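Local coordinates for protein triacylglycerol lipase (Clostridium botulinum, PDB 5AH1) that hydrolyses ester bonds in synthetic polyesters and probably in triacylglycerols, using an alpha/beta-hydrolase fold that also binds zinc, at residues N77-L82 with G114-T119; H177-S182 with S223-S228; D325-S330 with G408-G413; V320-D325 with G413-M418. All coordinates share one frame; numbering follows the deposited sequence.

Contact 1: N77-L82 with G114-T119; sequences NYPIVL and GHETYT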
loop_
_atom_site.group_PDB
_atom_site.type_symbol
_atom_site.label_atom_id
_atom_site.label_comp_id
_atom_site.label_asym_id
_atom_site.label_seq_id
_atom_site.Cartn_x
_atom_site.Cartn_y
_atom_site.Cartn_z
ATOM N N ASN A 77 -4.818 18.131 15.540
ATOM C CA ASN A 77 -5.089 18.767 14.240
ATOM C C ASN A 77 -4.115 18.305 13.153
ATOM O O ASN A 77 -3.890 18.998 12.154
ATOM C CB ASN A 77 -5.060 20.297 14.368
ATOM C CG ASN A 77 -3.748 20.813 14.942
ATOM O OD1 ASN A 77 -2.804 20.054 15.154
ATOM N ND2 ASN A 77 -3.682 22.117 15.185
ATOM N N TYR A 78 -3.547 17.116 13.336
ATOM C CA TYR A 78 -2.537 16.612 12.419
ATOM C C TYR A 78 -3.188 16.270 11.084
ATOM O O TYR A 78 -4.270 15.687 11.039
ATOM C CB TYR A 78 -1.891 15.367 12.999
ATOM C CG TYR A 78 -1.304 15.535 14.380
ATOM C CD1 TYR A 78 -0.660 16.702 14.763
ATOM C CD2 TYR A 78 -1.391 14.504 15.307
ATOM C CE1 TYR A 78 -0.108 16.830 16.017
ATOM C CE2 TYR A 78 -0.837 14.617 16.568
ATOM C CZ TYR A 78 -0.220 15.790 16.938
ATOM O OH TYR A 78 0.338 15.877 18.196
ATOM N N PRO A 79 -2.494 16.581 9.977
ATOM C CA PRO A 79 -3.031 16.209 8.663
ATOM C C PRO A 79 -2.828 14.740 8.340
ATOM O O PRO A 79 -2.042 14.044 8.988
ATOM C CB PRO A 79 -2.208 17.056 7.695
ATOM C CG PRO A 79 -0.913 17.195 8.379
ATOM C CD PRO A 79 -1.250 17.354 9.841
ATOM N N ILE A 80 -3.548 14.298 7.314
ATOM C CA ILE A 80 -3.421 12.952 6.760
ATOM C C ILE A 80 -2.506 13.004 5.540
ATOM O O ILE A 80 -2.581 13.934 4.739
ATOM C CB ILE A 80 -4.830 12.413 6.353
ATOM C CG1 ILE A 80 -5.655 12.113 7.609
ATOM C CG2 ILE A 80 -4.733 11.195 5.452
ATOM C CD1 ILE A 80 -7.145 11.983 7.360
ATOM N N VAL A 81 -1.635 12.008 5.413
ATOM C CA VAL A 81 -0.871 11.780 4.200
ATOM C C VAL A 81 -1.228 10.379 3.698
ATOM O O VAL A 81 -1.037 9.381 4.395
ATOM C CB VAL A 81 0.661 11.930 4.434
ATOM C CG1 VAL A 81 1.450 11.552 3.189
ATOM C CG2 VAL A 81 0.996 13.356 4.861
ATOM N N LEU A 82 -1.710 10.330 2.460
ATOM C CA LEU A 82 -2.152 9.103 1.796
ATOM C C LEU A 82 -1.009 8.495 0.988
ATOM O O LEU A 82 -0.319 9.211 0.264
ATOM C CB LEU A 82 -3.303 9.445 0.845
ATOM C CG LEU A 82 -4.549 10.078 1.468
ATOM C CD1 LEU A 82 -5.489 10.560 0.384
ATOM C CD2 LEU A 82 -5.274 9.105 2.366
ATOM N N GLY A 114 -12.874 19.829 5.899
ATOM C CA GLY A 114 -12.111 20.274 7.050
ATOM C C GLY A 114 -11.058 19.299 7.556
ATOM O O GLY A 114 -10.589 19.440 8.690
ATOM N N HIS A 115 -10.680 18.323 6.728
ATOM C CA HIS A 115 -9.670 17.338 7.094
ATOM C C HIS A 115 -8.451 17.559 6.206
ATOM O O HIS A 115 -8.420 17.110 5.059
ATOM C CB HIS A 115 -10.230 15.925 6.928
ATOM C CG HIS A 115 -11.568 15.724 7.574
ATOM N ND1 HIS A 115 -11.734 15.662 8.940
ATOM C CD2 HIS A 115 -12.800 15.550 7.039
ATOM C CE1 HIS A 115 -13.013 15.476 9.219
ATOM N NE2 HIS A 115 -13.680 15.402 8.083
ATOM N N GLU A 116 -7.461 18.279 6.731
ATOM C CA GLU A 116 -6.243 18.583 5.982
ATOM C C GLU A 116 -5.583 17.287 5.525
ATOM O O GLU A 116 -5.264 16.420 6.348
ATOM C CB GLU A 116 -5.279 19.409 6.838
ATOM C CG GLU A 116 -4.079 19.950 6.064
ATOM C CD GLU A 116 -3.074 20.660 6.949
ATOM O OE1 GLU A 116 -3.342 20.806 8.154
ATOM O OE2 GLU A 116 -2.007 21.071 6.453
ATOM N N THR A 117 -5.409 17.155 4.212
ATOM C CA THR A 117 -4.973 15.903 3.601
ATOM C C THR A 117 -4.067 16.155 2.405
ATOM O O THR A 117 -4.351 17.009 1.562
ATOM C CB THR A 117 -6.183 15.066 3.121
ATOM O OG1 THR A 117 -7.031 14.757 4.232
ATOM C CG2 THR A 117 -5.745 13.751 2.463
ATOM N N TYR A 118 -2.999 15.369 2.350
ATOM C CA TYR A 118 -2.049 15.350 1.240
ATOM C C TYR A 118 -1.905 13.947 0.701
ATOM O O TYR A 118 -2.235 12.957 1.370
ATOM C CB TYR A 118 -0.680 15.844 1.714
ATOM C CG TYR A 118 -0.749 17.184 2.372
ATOM C CD1 TYR A 118 -0.732 18.326 1.599
ATOM C CD2 TYR A 118 -0.886 17.319 3.743
ATOM C CE1 TYR A 118 -0.829 19.568 2.159
ATOM C CE2 TYR A 118 -0.983 18.584 4.327
ATOM C CZ TYR A 118 -0.961 19.703 3.526
ATOM O OH TYR A 118 -1.064 20.978 4.066
ATOM N N THR A 119 -1.372 13.871 -0.509
ATOM C CA THR A 119 -1.123 12.602 -1.173
ATOM C C THR A 119 0.362 12.510 -1.495
ATOM O O THR A 119 0.930 13.428 -2.083
ATOM C CB THR A 119 -1.929 12.496 -2.478
ATOM O OG1 THR A 119 -3.328 12.571 -2.176
ATOM C CG2 THR A 119 -1.668 11.180 -3.190
HETATM O O HOH W 1 -5.030 20.064 10.158
#
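E116 lies along one side of P79, and from there the two segments run on together as parallel strands. The E116 side chain is extended, with CG anti to the backbone N (chi1 -171°), so it passes P79 at nearly constant height. CB, CG and CD all face the same proline carbon, E116 CG lying 3.8 Å from P79 CB. At the tip the carboxylate divides its work. OE1 accepts a hydrogen bond from a water 2.7 Å from E116 OE1, whose very short link to the O of two-conformer N77 is less certain. OE2 offers its anti lone pair to the hydroxyl of Y118, with 2.6 Å between E116 OE2 and Y118 OH. That bond restrains the tyrosine hydroxyl, and the ring's edge meets P79 CB, 3.9 Å from Y118 CE2. A compact proline suits this spot between the aliphatic stem of a glutamate and an aromatic edge, and it leaves the ladder to start one residue later. There I80 N donates to E116 O (2.9 Å), Y118 N to I80 O and L82 N to Y118 O. On the face carrying I80, T117 and L82, T117 CG2 meets L82 CD1 at 3.8 Å while T117 OG1 turns back to the carbonyl O of H115. Beta-branched I80 and T117 lie side by side, as extended strands favour. Helix 106-112 links the strands in a beta-alpha-beta crossover, and 117-120 is one of the sheet's two edge strands. E116, itself partly exposed, probably keeps its negative charge, shared between a water and a phenol, at the start of the strand pair.

Contact 2: H177-S182 with S223-S228; sequences HLIGHS and SVSTIS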
loop_
_atom_site.group_PDB
_atom_site.type_symbol
_atom_site.label_atom_id
_atom_site.label_comp_id
_atom_site.label_asym_id
_atom_site.label_seq_id
_atom_site.Cartn_x
_atom_site.Cartn_y
_atom_site.Cartn_z
ATOM N N HIS A 177 -0.830 11.847 10.329
ATOM C CA HIS A 177 -1.450 10.534 10.280
ATOM C C HIS A 177 -1.104 9.943 8.919
ATOM O O HIS A 177 -1.418 10.555 7.900
ATOM C CB HIS A 177 -2.964 10.617 10.357
ATOM C CG HIS A 177 -3.482 11.240 11.608
ATOM N ND1 HIS A 177 -3.445 10.597 12.827
ATOM C CD2 HIS A 177 -4.054 12.447 11.829
ATOM C CE1 HIS A 177 -3.991 11.382 13.740
ATOM N NE2 HIS A 177 -4.362 12.510 13.165
ATOM N N LEU A 178 -0.480 8.767 8.888
ATOM C CA LEU A 178 -0.200 8.098 7.626
ATOM C C LEU A 178 -1.261 7.052 7.359
ATOM O O LEU A 178 -1.590 6.253 8.242
ATOM C CB LEU A 178 1.169 7.418 7.659
ATOM C CG LEU A 178 2.353 8.370 7.499
ATOM C CD1 LEU A 178 3.647 7.679 7.920
ATOM C CD2 LEU A 178 2.458 8.868 6.071
ATOM N N ILE A 179 -1.789 7.051 6.142
ATOM C CA ILE A 179 -2.735 6.035 5.700
ATOM C C ILE A 179 -2.195 5.395 4.437
ATOM O O ILE A 179 -1.954 6.092 3.452
ATOM C CB ILE A 179 -4.150 6.628 5.436
ATOM C CG1 ILE A 179 -4.703 7.316 6.690
ATOM C CG2 ILE A 179 -5.097 5.546 4.953
ATOM C CD1 ILE A 179 -6.096 7.934 6.551
ATOM N N GLY A 180 -2.031 4.079 4.478
ATOM C CA GLY A 180 -1.430 3.357 3.376
ATOM C C GLY A 180 -2.272 2.190 2.928
ATOM O O GLY A 180 -2.648 1.347 3.730
ATOM N N HIS A 181 -2.547 2.129 1.628
ATOM C CA HIS A 181 -3.333 1.043 1.046
ATOM C C HIS A 181 -2.392 0.029 0.425
ATOM O O HIS A 181 -1.382 0.397 -0.182
ATOM C CB HIS A 181 -4.297 1.588 -0.003
ATOM C CG HIS A 181 -5.070 0.532 -0.725
ATOM N ND1 HIS A 181 -4.807 0.177 -2.035
ATOM C CD2 HIS A 181 -6.057 -0.294 -0.304
ATOM C CE1 HIS A 181 -5.645 -0.775 -2.404
ATOM N NE2 HIS A 181 -6.407 -1.085 -1.367
ATOM N N SER A 182 -2.732 -1.250 0.518
ATOM C CA SER A 182 -1.939 -2.264 -0.168
ATOM C C SER A 182 -0.522 -2.163 0.395
ATOM O O SER A 182 -0.331 -1.983 1.596
ATOM C CB SER A 182 -2.023 -2.047 -1.705
ATOM O OG SER A 182 -0.955 -2.658 -2.415
ATOM N N SER A 223 -0.183 8.359 13.904
ATOM C CA SER A 223 -0.830 7.100 13.622
ATOM C C SER A 223 -0.423 6.561 12.272
ATOM O O SER A 223 -0.070 7.303 11.362
ATOM C CB SER A 223 -2.353 7.248 13.678
ATOM O OG SER A 223 -2.856 7.973 12.574
ATOM N N VAL A 224 -0.510 5.242 12.188
ATOM C CA VAL A 224 -0.287 4.458 10.983
ATOM C C VAL A 224 -1.526 3.599 10.766
ATOM O O VAL A 224 -1.904 2.822 11.636
ATOM C CB VAL A 224 0.947 3.549 11.165
ATOM C CG1 VAL A 224 0.998 2.415 10.132
ATOM C CG2 VAL A 224 2.201 4.386 11.122
ATOM N N SER A 225 -2.174 3.767 9.617
ATOM C CA SER A 225 -3.350 2.989 9.257
ATOM C C SER A 225 -3.058 2.221 7.983
ATOM O O SER A 225 -2.718 2.832 6.962
ATOM C CB SER A 225 -4.555 3.892 9.020
ATOM O OG SER A 225 -4.970 4.552 10.194
ATOM N N THR A 226 -3.175 0.894 8.054
ATOM C CA THR A 226 -3.021 0.037 6.878
ATOM C C THR A 226 -4.397 -0.428 6.424
ATOM O O THR A 226 -5.263 -0.724 7.242
ATOM C CB THR A 226 -2.055 -1.162 7.127
ATOM O OG1 THR A 226 -2.657 -2.155 7.970
ATOM C CG2 THR A 226 -0.760 -0.698 7.739
ATOM N N ILE A 227 -4.600 -0.432 5.107
ATOM C CA ILE A 227 -5.862 -0.817 4.491
ATOM C C ILE A 227 -5.526 -1.819 3.389
ATOM O O ILE A 227 -4.814 -1.493 2.447
ATOM C CB ILE A 227 -6.610 0.403 3.899
ATOM C CG1 ILE A 227 -6.843 1.492 4.948
ATOM C CG2 ILE A 227 -7.927 -0.056 3.277
ATOM C CD1 ILE A 227 -7.527 2.737 4.366
ATOM N N SER A 228 -6.032 -3.037 3.530
ATOM C CA SER A 228 -5.789 -4.099 2.545
ATOM C C SER A 228 -4.303 -4.417 2.388
ATOM O O SER A 228 -3.832 -4.788 1.307
ATOM C CB SER A 228 -6.359 -3.715 1.178
ATOM O OG SER A 228 -7.673 -3.186 1.273
HETATM O O HOH W 2 -3.561 6.858 10.242
#
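L178 and V224 open a regular parallel pairing that runs in step to S182 and S228, the two strand axes approaching to 4.8 Å at an angle of 16°. From L178 onward the amides of one strand and the carbonyls of the other take turns, for instance S225 N to L178 O and G180 N to S225 O, the latter at 2.9 Å. One residue earlier, S223 OG sits between its own backbone N and carbonyl carbon (chi1 72°), which carries it to the edge of the H177 ring and within 2.7 Å of H177 ND1; either partner could supply the proton. A buried water gathers L178 O, S223 OG and S225 OG, so these small hydroxyls are satisfied inside the core; S225 OG also bonds Y443. Further along, I179 CG2 meets I227 CD1 at 3.8 Å, two branched isoleucines crossing at an angle on the face that carries S225. These are central strands of the alpha/beta-hydrolase sheet, and G180, H181 and S182 fit the start of a GxSxG nucleophile elbow, S182 being the likely nucleophile. Its positive phi of 60° is the strained turn expected between strand and helix 183-197, and S182 N is held to I227 O at 2.8 Å. G180 is the first glycine of that pattern. The H181 ring extends to the end of strand 223-227, its CD2 lying 3.2 Å from I227 O. Y99 and H426 bond its two nitrogens and so settle its rotation, while S228 OG stands near the ring's edge and bonds T333.

Contact 3: D325-S330 with G408-G413; sequences DVYYFS and GGVKIG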
loop_
_atom_site.group_PDB
_atom_site.type_symbol
_atom_site.label_atom_id
_atom_site.label_comp_id
_atom_site.label_asym_id
_atom_site.label_seq_id
_atom_site.Cartn_x
_atom_site.Cartn_y
_atom_site.Cartn_z
ATOM N N ASP A 325 4.907 4.836 20.792
ATOM C CA ASP A 325 4.249 6.139 20.842
ATOM C C ASP A 325 3.393 6.448 19.609
ATOM O O ASP A 325 3.029 7.596 19.387
ATOM C CB ASP A 325 5.308 7.224 21.053
ATOM C CG ASP A 325 6.393 7.250 19.969
ATOM O OD1 ASP A 325 6.642 6.249 19.252
ATOM O OD2 ASP A 325 7.034 8.317 19.850
ATOM N N VAL A 326 3.067 5.417 18.824
ATOM C CA VAL A 326 2.281 5.565 17.614
ATOM C C VAL A 326 1.054 4.656 17.697
ATOM O O VAL A 326 1.150 3.502 18.146
ATOM C CB VAL A 326 3.157 5.176 16.374
ATOM C CG1 VAL A 326 2.363 5.254 15.074
ATOM C CG2 VAL A 326 4.405 6.043 16.300
ATOM N N TYR A 327 -0.088 5.163 17.241
ATOM C CA TYR A 327 -1.289 4.340 17.115
ATOM C C TYR A 327 -1.264 3.587 15.792
ATOM O O TYR A 327 -0.997 4.184 14.764
ATOM C CB TYR A 327 -2.549 5.220 17.163
ATOM C CG TYR A 327 -2.808 5.899 18.479
ATOM C CD1 TYR A 327 -3.480 5.248 19.490
ATOM C CD2 TYR A 327 -2.397 7.209 18.695
ATOM C CE1 TYR A 327 -3.742 5.893 20.693
ATOM C CE2 TYR A 327 -2.629 7.846 19.881
ATOM C CZ TYR A 327 -3.295 7.186 20.874
ATOM O OH TYR A 327 -3.536 7.836 22.062
ATOM N N TYR A 328 -1.594 2.304 15.817
ATOM C CA TYR A 328 -1.649 1.495 14.602
ATOM C C TYR A 328 -3.052 0.940 14.424
ATOM O O TYR A 328 -3.644 0.387 15.350
ATOM C CB TYR A 328 -0.617 0.346 14.635
ATOM C CG TYR A 328 0.812 0.829 14.590
ATOM C CD1 TYR A 328 1.474 1.223 15.732
ATOM C CD2 TYR A 328 1.522 0.842 13.397
ATOM C CE1 TYR A 328 2.775 1.694 15.693
ATOM C CE2 TYR A 328 2.815 1.300 13.351
ATOM C CZ TYR A 328 3.456 1.692 14.498
ATOM O OH TYR A 328 4.742 2.171 14.506
ATOM N N PHE A 329 -3.583 1.127 13.224
ATOM C CA PHE A 329 -4.888 0.610 12.833
ATOM C C PHE A 329 -4.732 -0.233 11.606
ATOM O O PHE A 329 -4.041 0.159 10.687
ATOM C CB PHE A 329 -5.853 1.769 12.538
ATOM C CG PHE A 329 -6.077 2.654 13.721
ATOM C CD1 PHE A 329 -7.037 2.329 14.681
ATOM C CD2 PHE A 329 -5.303 3.785 13.907
ATOM C CE1 PHE A 329 -7.231 3.125 15.785
ATOM C CE2 PHE A 329 -5.485 4.574 15.011
ATOM C CZ PHE A 329 -6.439 4.247 15.958
ATOM N N SER A 330 -5.447 -1.340 11.561
ATOM C CA SER A 330 -5.473 -2.174 10.362
ATOM C C SER A 330 -6.897 -2.463 9.930
ATOM O O SER A 330 -7.775 -2.755 10.755
ATOM C CB SER A 330 -4.748 -3.491 10.600
ATOM O OG SER A 330 -5.330 -4.147 11.708
ATOM N N GLY A 408 -13.657 -1.213 21.266
ATOM C CA GLY A 408 -14.317 -0.008 21.741
ATOM C C GLY A 408 -13.412 0.939 22.508
ATOM O O GLY A 408 -13.880 1.924 23.081
ATOM N N GLY A 409 -12.120 0.636 22.529
ATOM C CA GLY A 409 -11.117 1.550 23.043
ATOM C C GLY A 409 -9.918 1.469 22.120
ATOM O O GLY A 409 -9.705 0.440 21.481
ATOM N N VAL A 410 -9.163 2.557 21.999
ATOM C CA VAL A 410 -7.956 2.549 21.176
ATOM C C VAL A 410 -6.745 2.354 22.060
ATOM O O VAL A 410 -6.699 2.858 23.190
ATOM C CB VAL A 410 -7.806 3.836 20.343
ATOM C CG1 VAL A 410 -8.879 3.891 19.264
ATOM C CG2 VAL A 410 -7.868 5.081 21.218
ATOM N N LYS A 411 -5.785 1.593 21.541
ATOM C CA LYS A 411 -4.551 1.302 22.248
ATOM C C LYS A 411 -3.347 1.806 21.465
ATOM O O LYS A 411 -3.155 1.459 20.308
ATOM C CB LYS A 411 -4.438 -0.208 22.445
ATOM C CG LYS A 411 -5.649 -0.837 23.134
ATOM C CD LYS A 411 -5.615 -0.617 24.620
ATOM C CE LYS A 411 -4.746 -1.660 25.303
ATOM N NZ LYS A 411 -4.825 -1.566 26.793
ATOM N N ILE A 412 -2.503 2.597 22.108
ATOM C CA ILE A 412 -1.290 3.081 21.461
ATOM C C ILE A 412 -0.225 1.973 21.438
ATOM O O ILE A 412 -0.218 1.076 22.307
ATOM C CB ILE A 412 -0.761 4.342 22.206
ATOM C CG1 ILE A 412 0.111 5.192 21.274
ATOM C CG2 ILE A 412 -0.056 3.960 23.500
ATOM C CD1 ILE A 412 0.456 6.586 21.839
ATOM N N GLY A 413 0.670 2.031 20.458
ATOM C CA GLY A 413 1.813 1.132 20.446
ATOM C C GLY A 413 1.541 -0.291 20.009
ATOM O O GLY A 413 2.408 -1.153 20.133
#
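I412 turns CG1 anti to its backbone N (chi1 -157°), while Y327 leans its ring back beside its own N (chi1 -67°), and the two torsions set the isoleucine squarely over the phenol. I412 CG1 stands 3.8 Å from the centroid of the Y327 ring, only 4° off the normal, a well-centred CH-pi contact. CD1 stays over the CE2-CZ side of the ring and also touches the D325 backbone, with I412 CD1 3.7 Å from D325 C, so the isoleucine is wedged between ring and backbone, while I412 CB comes down on Y327 CE1 at 3.7 Å. A long, branched aliphatic chain suits the place because it can blanket a flat ring and still touch the bend before the strand.

One backbone bond ties the segments: G413 N donates to V326 O at 2.8 Å, coming from above the carbonyl plane. Glycine, with its positive phi, lets the loop turn away right there. Farther along, V410 CG1 meets the edge of the F329 ring, 3.9 Å from F329 CE1, although V410 is modelled in two conformers and this detail is less certain.

Strand 327-331 lies between strands 221-227 and 415-417 of the central sheet, and the loop 408-413 passes over its beginning on the way into 415-417. The Y327 hydroxyl bonds S451 O, the ring meets H222 edge-to-face, and helix 437-448 packs against F329 and V410.

Contact 4: V320-D325 with G413-M418; sequences VKAQPD and GQWNAM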
loop_
_atom_site.group_PDB
_atom_site.type_symbol
_atom_site.label_atom_id
_atom_site.label_comp_id
_atom_site.label_asym_id
_atom_site.label_seq_id
_atom_site.Cartn_x
_atom_site.Cartn_y
_atom_site.Cartn_z
ATOM N N VAL A 320 10.866 -4.032 11.252
ATOM C CA VAL A 320 9.908 -2.936 11.204
ATOM C C VAL A 320 8.826 -3.199 12.252
ATOM O O VAL A 320 7.892 -3.964 12.018
ATOM C CB VAL A 320 9.323 -2.752 9.779
ATOM C CG1 VAL A 320 8.251 -1.690 9.761
ATOM C CG2 VAL A 320 10.425 -2.387 8.803
ATOM N N LYS A 321 8.966 -2.553 13.409
ATOM C CA LYS A 321 8.104 -2.818 14.558
ATOM C C LYS A 321 7.150 -1.679 14.815
ATOM O O LYS A 321 7.371 -0.533 14.400
ATOM C CB LYS A 321 8.933 -3.092 15.808
ATOM C CG LYS A 321 9.623 -1.908 16.408
ATOM C CD LYS A 321 10.426 -2.270 17.650
ATOM C CE LYS A 321 9.603 -2.227 18.902
ATOM N NZ LYS A 321 10.497 -2.371 20.096
ATOM N N ALA A 322 6.066 -2.011 15.506
ATOM C CA ALA A 322 5.135 -0.999 15.983
ATOM C C ALA A 322 5.812 -0.206 17.090
ATOM O O ALA A 322 6.228 -0.767 18.111
ATOM C CB ALA A 322 3.855 -1.645 16.518
ATOM N N GLN A 323 5.945 1.098 16.877
ATOM C CA GLN A 323 6.591 1.980 17.838
ATOM C C GLN A 323 5.646 2.305 18.994
ATOM O O GLN A 323 4.437 2.412 18.803
ATOM C CB GLN A 323 7.031 3.249 17.107
ATOM C CG GLN A 323 8.103 2.976 16.046
ATOM C CD GLN A 323 9.403 2.495 16.667
ATOM O OE1 GLN A 323 9.847 3.016 17.691
ATOM N NE2 GLN A 323 10.021 1.494 16.063
ATOM N N PRO A 324 6.200 2.470 20.203
ATOM C CA PRO A 324 5.342 2.530 21.402
ATOM C C PRO A 324 4.515 3.803 21.527
ATOM O O PRO A 324 3.544 3.826 22.276
ATOM C CB PRO A 324 6.350 2.413 22.547
ATOM C CG PRO A 324 7.651 2.840 21.971
ATOM C CD PRO A 324 7.627 2.357 20.562
ATOM N N ASP A 325 4.907 4.836 20.792
ATOM C CA ASP A 325 4.249 6.139 20.842
ATOM C C ASP A 325 3.393 6.448 19.609
ATOM O O ASP A 325 3.029 7.596 19.387
ATOM C CB ASP A 325 5.308 7.224 21.053
ATOM C CG ASP A 325 6.393 7.250 19.969
ATOM O OD1 ASP A 325 6.642 6.249 19.252
ATOM O OD2 ASP A 325 7.034 8.317 19.850
ATOM N N GLY A 413 0.670 2.031 20.458
ATOM C CA GLY A 413 1.813 1.132 20.446
ATOM C C GLY A 413 1.541 -0.291 20.009
ATOM O O GLY A 413 2.408 -1.153 20.133
ATOM N N GLN A 414 0.350 -0.543 19.476
ATOM C CA GLN A 414 -0.027 -1.872 19.036
ATOM C C GLN A 414 -1.094 -1.742 17.950
ATOM O O GLN A 414 -1.608 -0.649 17.706
ATOM C CB GLN A 414 -0.516 -2.701 20.220
ATOM C CG GLN A 414 -1.746 -2.172 20.915
ATOM C CD GLN A 414 -2.060 -3.032 22.112
ATOM O OE1 GLN A 414 -1.259 -3.147 23.030
ATOM N NE2 GLN A 414 -3.197 -3.687 22.082
ATOM N N TRP A 415 -1.427 -2.849 17.308
ATOM C CA TRP A 415 -2.412 -2.867 16.232
ATOM C C TRP A 415 -3.837 -2.990 16.757
ATOM O O TRP A 415 -4.171 -3.942 17.454
ATOM C CB TRP A 415 -2.111 -4.029 15.273
ATOM C CG TRP A 415 -0.828 -3.810 14.566
ATOM C CD1 TRP A 415 0.418 -4.166 14.989
ATOM C CD2 TRP A 415 -0.652 -3.081 13.355
ATOM N NE1 TRP A 415 1.366 -3.719 14.106
ATOM C CE2 TRP A 415 0.732 -3.070 13.075
ATOM C CE3 TRP A 415 -1.530 -2.488 12.445
ATOM C CZ2 TRP A 415 1.249 -2.434 11.954
ATOM C CZ3 TRP A 415 -1.025 -1.857 11.338
ATOM C CH2 TRP A 415 0.355 -1.845 11.085
ATOM N N ASN A 416 -4.652 -2.028 16.362
ATOM C CA ASN A 416 -6.086 -2.001 16.625
ATOM C C ASN A 416 -6.686 -2.537 15.322
ATOM O O ASN A 416 -6.788 -1.816 14.327
ATOM C CB ASN A 416 -6.574 -0.586 16.917
ATOM C CG ASN A 416 -5.965 -0.002 18.174
ATOM O OD1 ASN A 416 -6.603 0.020 19.226
ATOM N ND2 ASN A 416 -4.762 0.523 18.076
ATOM N N ALA A 417 -7.017 -3.829 15.321
ATOM C CA ALA A 417 -7.536 -4.509 14.136
ATOM C C ALA A 417 -9.035 -4.232 14.025
ATOM O O ALA A 417 -9.833 -4.689 14.841
ATOM C CB ALA A 417 -7.234 -6.008 14.189
ATOM N N MET A 418 -9.396 -3.434 13.024
ATOM C CA MET A 418 -10.730 -2.852 12.952
ATOM C C MET A 418 -11.723 -3.819 12.290
ATOM O O MET A 418 -11.326 -4.820 11.690
ATOM C CB MET A 418 -10.647 -1.491 12.236
ATOM C CG MET A 418 -9.650 -0.546 12.895
ATOM S SD MET A 418 -10.070 -0.145 14.616
ATOM C CE MET A 418 -11.519 0.886 14.395
HETATM O O HOH W 3 5.176 -0.658 20.749
#
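G413 meets the backbone of Q323 and P324 at very close quarters, its CA only 3.9 Å from P324 CA. No direct conventional hydrogen bond joins the two segments; weaker and mediated contacts take its place. The first kind is a CA-H...O contact: G413 CA points a hydrogen at Q323 O, 3.4 Å away, with an angle of 158° at the hydrogen. P324 O also faces the glycine, 3.7 Å from G413 CA, occupying the side where a beta carbon would otherwise stand, so glycine fits both this crowding and the local positive phi.

Water makes the second kind. One molecule donates to A322 O at 2.8 Å and to G413 O at 2.9 Å, bridging two carbonyl oxygens that lie near each other.

Van der Waals contact of the A322 methyl is the third. A322 CB points toward segment 413-418, where it lies 3.9 Å from G413 O and 4.0 Å from W415 NE1. The small methyl lets the loop backbone come close to the indole. W415 reaches it by carrying CG beside its backbone N (chi1 -66°), which swings the ring back along the strand toward A322. The polar end of that ring is held elsewhere: W415 NE1 bonds D401 OD2, while A322 N bonds D401 OD1, so one carboxylate spans both segments from outside.

The loop 320-325 leads from helix 310-317 into strand 327-331. W415 belongs to the adjoining strand 415-417, between 327-331 and 403-405, with its indole against R189 of helix 183-197 and meeting the Y328 ring at about 45°.

From the N terminus, contact 1 closes first, bringing 114-119 back beside 77-82 through a helical crossover at the sheet's outer side. Contact 2 follows in series, closing the excursion from 182 to 223. Strands 80-83 and 176-181 are neighbours, so P79 O bonds H177 N and V81 N bonds H177 O between them. Contact 4 then opens at 320-325 and closes last at 413-418, enclosing contact 3, with which it shares D325 and G413. Strand 221-227 passes on to 327-331 through V224 N to Y327 O, and Y328 O meets N416 N beyond. The four thus span the central sheet from strand 117-120 to strand 415-417.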